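Prephenate dehydratase:Amino acid-binding ACT (Brucella abortus, PDB 6VH5) probably catalyses the conversion of prephenate to 3-phenylpyruvate, with loss of carbon dioxide and water, in phenylalanine biosynthesis, and binds phenylalanine at its ACT domain. Local coordinates at residues N61-G66 / A93-V98. Residues are numbered along the deposited sequence; the frame is centred on the assembly and turned at random.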
loop_
_atom_site.group_PDB
_atom_site.type_symbol
_atom_site.label_atom_id
_atom_site.label_comp_id
_atom_site.label_asym_id
_atom_site.label_seq_id
_atom_site.Cartn_x
_atom_site.Cartn_y
_atom_site.Cartn_z
ATOM N N ASN A 61 -4.844 2.450 17.622
ATOM C CA ASN A 61 -5.707 2.348 18.789
ATOM C C ASN A 61 -4.927 2.535 20.084
ATOM O O ASN A 61 -5.470 3.052 21.066
ATOM C CB ASN A 61 -6.428 1.003 18.770
ATOM C CG ASN A 61 -7.458 0.885 19.868
ATOM O OD1 ASN A 61 -8.492 1.550 19.827
ATOM N ND2 ASN A 61 -7.192 0.028 20.849
ATOM N N ALA A 62 -3.661 2.110 20.104
ATOM C CA ALA A 62 -2.809 2.311 21.275
ATOM C C ALA A 62 -2.697 3.783 21.645
ATOM O O ALA A 62 -2.550 4.120 22.828
ATOM C CB ALA A 62 -1.417 1.735 21.004
ATOM N N VAL A 63 -2.719 4.663 20.638
ATOM C CA VAL A 63 -2.653 6.100 20.852
ATOM C C VAL A 63 -4.019 6.641 21.241
ATOM O O VAL A 63 -4.130 7.538 22.088
ATOM C CB VAL A 63 -2.109 6.771 19.576
ATOM C CG1 VAL A 63 -2.227 8.297 19.651
ATOM C CG2 VAL A 63 -0.669 6.344 19.335
ATOM N N GLU A 64 -5.076 6.079 20.645
ATOM C CA GLU A 64 -6.431 6.527 20.931
ATOM C C GLU A 64 -6.818 6.243 22.377
ATOM O O GLU A 64 -7.457 7.078 23.026
ATOM C CB GLU A 64 -7.411 5.849 19.973
ATOM C CG GLU A 64 -8.855 6.268 20.195
ATOM C CD GLU A 64 -9.095 7.711 19.820
ATOM O OE1 GLU A 64 -8.535 8.152 18.788
ATOM O OE2 GLU A 64 -9.832 8.403 20.554
ATOM N N THR A 65 -6.429 5.077 22.897
ATOM C CA THR A 65 -6.754 4.674 24.258
ATOM C C THR A 65 -5.771 5.205 25.289
ATOM O O THR A 65 -6.009 5.036 26.485
ATOM C CB THR A 65 -6.805 3.141 24.374
ATOM O OG1 THR A 65 -5.511 2.590 24.094
ATOM C CG2 THR A 65 -7.838 2.549 23.420
ATOM N N GLY A 66 -4.654 5.791 24.875
ATOM C CA GLY A 66 -3.692 6.250 25.847
ATOM C C GLY A 66 -2.663 5.217 26.240
ATOM O O GLY A 66 -1.835 5.494 27.117
ATOM N N ALA A 93 -9.207 8.920 12.048
ATOM C CA ALA A 93 -8.776 9.110 13.413
ATOM C C ALA A 93 -8.760 10.602 13.699
ATOM O O ALA A 93 -8.799 11.434 12.790
ATOM C CB ALA A 93 -7.394 8.496 13.635
ATOM N N ASP A 94 -8.743 10.949 14.971
ATOM C CA ASP A 94 -8.521 12.343 15.334
ATOM C C ASP A 94 -7.078 12.525 15.779
ATOM O O ASP A 94 -6.770 12.792 16.940
ATOM C CB ASP A 94 -9.504 12.805 16.397
ATOM C CG ASP A 94 -9.278 14.250 16.771
ATOM O OD1 ASP A 94 -9.466 15.125 15.894
ATOM O OD2 ASP A 94 -8.867 14.505 17.922
ATOM N N MET A 95 -6.177 12.293 14.834
ATOM C CA MET A 95 -4.762 12.252 15.138
ATOM C C MET A 95 -4.007 13.162 14.191
ATOM O O MET A 95 -4.527 13.607 13.162
ATOM C CB MET A 95 -4.207 10.833 15.099
ATOM C CG MET A 95 -4.648 10.054 16.313
ATOM S SD MET A 95 -3.891 8.449 16.417
ATOM C CE MET A 95 -5.334 7.394 16.299
ATOM N N HIS A 96 -2.781 13.463 14.593
ATOM C CA HIS A 96 -1.974 14.459 13.920
ATOM C C HIS A 96 -0.580 13.912 13.670
ATOM O O HIS A 96 -0.087 13.041 14.391
ATOM C CB HIS A 96 -1.897 15.722 14.776
ATOM C CG HIS A 96 -3.241 16.288 15.126
ATOM N ND1 HIS A 96 -3.772 17.400 14.504
ATOM C CD2 HIS A 96 -4.159 15.894 16.041
ATOM C CE1 HIS A 96 -4.963 17.660 15.018
ATOM N NE2 HIS A 96 -5.218 16.767 15.957
ATOM N N ILE A 97 0.049 14.436 12.631
ATOM C CA ILE A 97 1.436 14.129 12.333
ATOM C C ILE A 97 2.300 15.153 13.055
ATOM O O ILE A 97 2.141 16.359 12.858
ATOM C CB ILE A 97 1.676 14.161 10.821
ATOM C CG1 ILE A 97 0.633 13.275 10.138
ATOM C CG2 ILE A 97 3.092 13.702 10.510
ATOM C CD1 ILE A 97 0.615 13.389 8.640
ATOM N N VAL A 98 3.206 14.679 13.903
ATOM C CA VAL A 98 4.093 15.543 14.664
ATOM C C VAL A 98 5.556 15.268 14.349
ATOM O O VAL A 98 6.442 15.740 15.062
ATOM C CB VAL A 98 3.825 15.420 16.176
ATOM C CG1 VAL A 98 2.437 15.974 16.515
ATOM C CG2 VAL A 98 3.927 13.983 16.595
#
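Met-95 lays the sulfur end of its side chain against Val-63, on helix 56-64. The touching branch of the valine is CG1, which stands 3.6 Å from SD of Met-95. CB of Val-63 lies slightly farther from that same SD, at 4.0 Å, so the sulfur rests on one flank of the branched side chain. Val-63 CG1 is anti to the backbone N (chi1 171°), which turns this methyl to the methionine. The methionine runs out extended through chi2 and then bends at chi3 (-117°), and the bend turns CE away from the valine toward the neighbouring Glu-64. There CE comes within 4.1 Å of Glu-64 OE1, a loose van der Waals contact between the methyl and one carboxylate oxygen. The other carboxylate oxygen, OE2, is held by a salt bridge to Lys-201, a residue on which the Val-63 side chain also packs. No hydrogen bond joins 61-66 to 93-98; the backbones stay well apart, with the nearest CA atoms, those of Glu-64 and Ala-93, 8.3 Å from each other, and one long side chain does most of the bridging. Val-63 and Met-95 are buried, Ala-71 of strand 70-77 adding to the valine's surroundings and Leu-90 of helix 86-92 to the methionine's, while Glu-64 lies at the exposed border. The contact thus joins helix 56-64 to the loop leading into strand 96-104, as part of the helix-against-sheet packing of an alpha/beta lobe in the prephenate dehydratase domain, whose fold resembles that of type 2 periplasmic binding proteins.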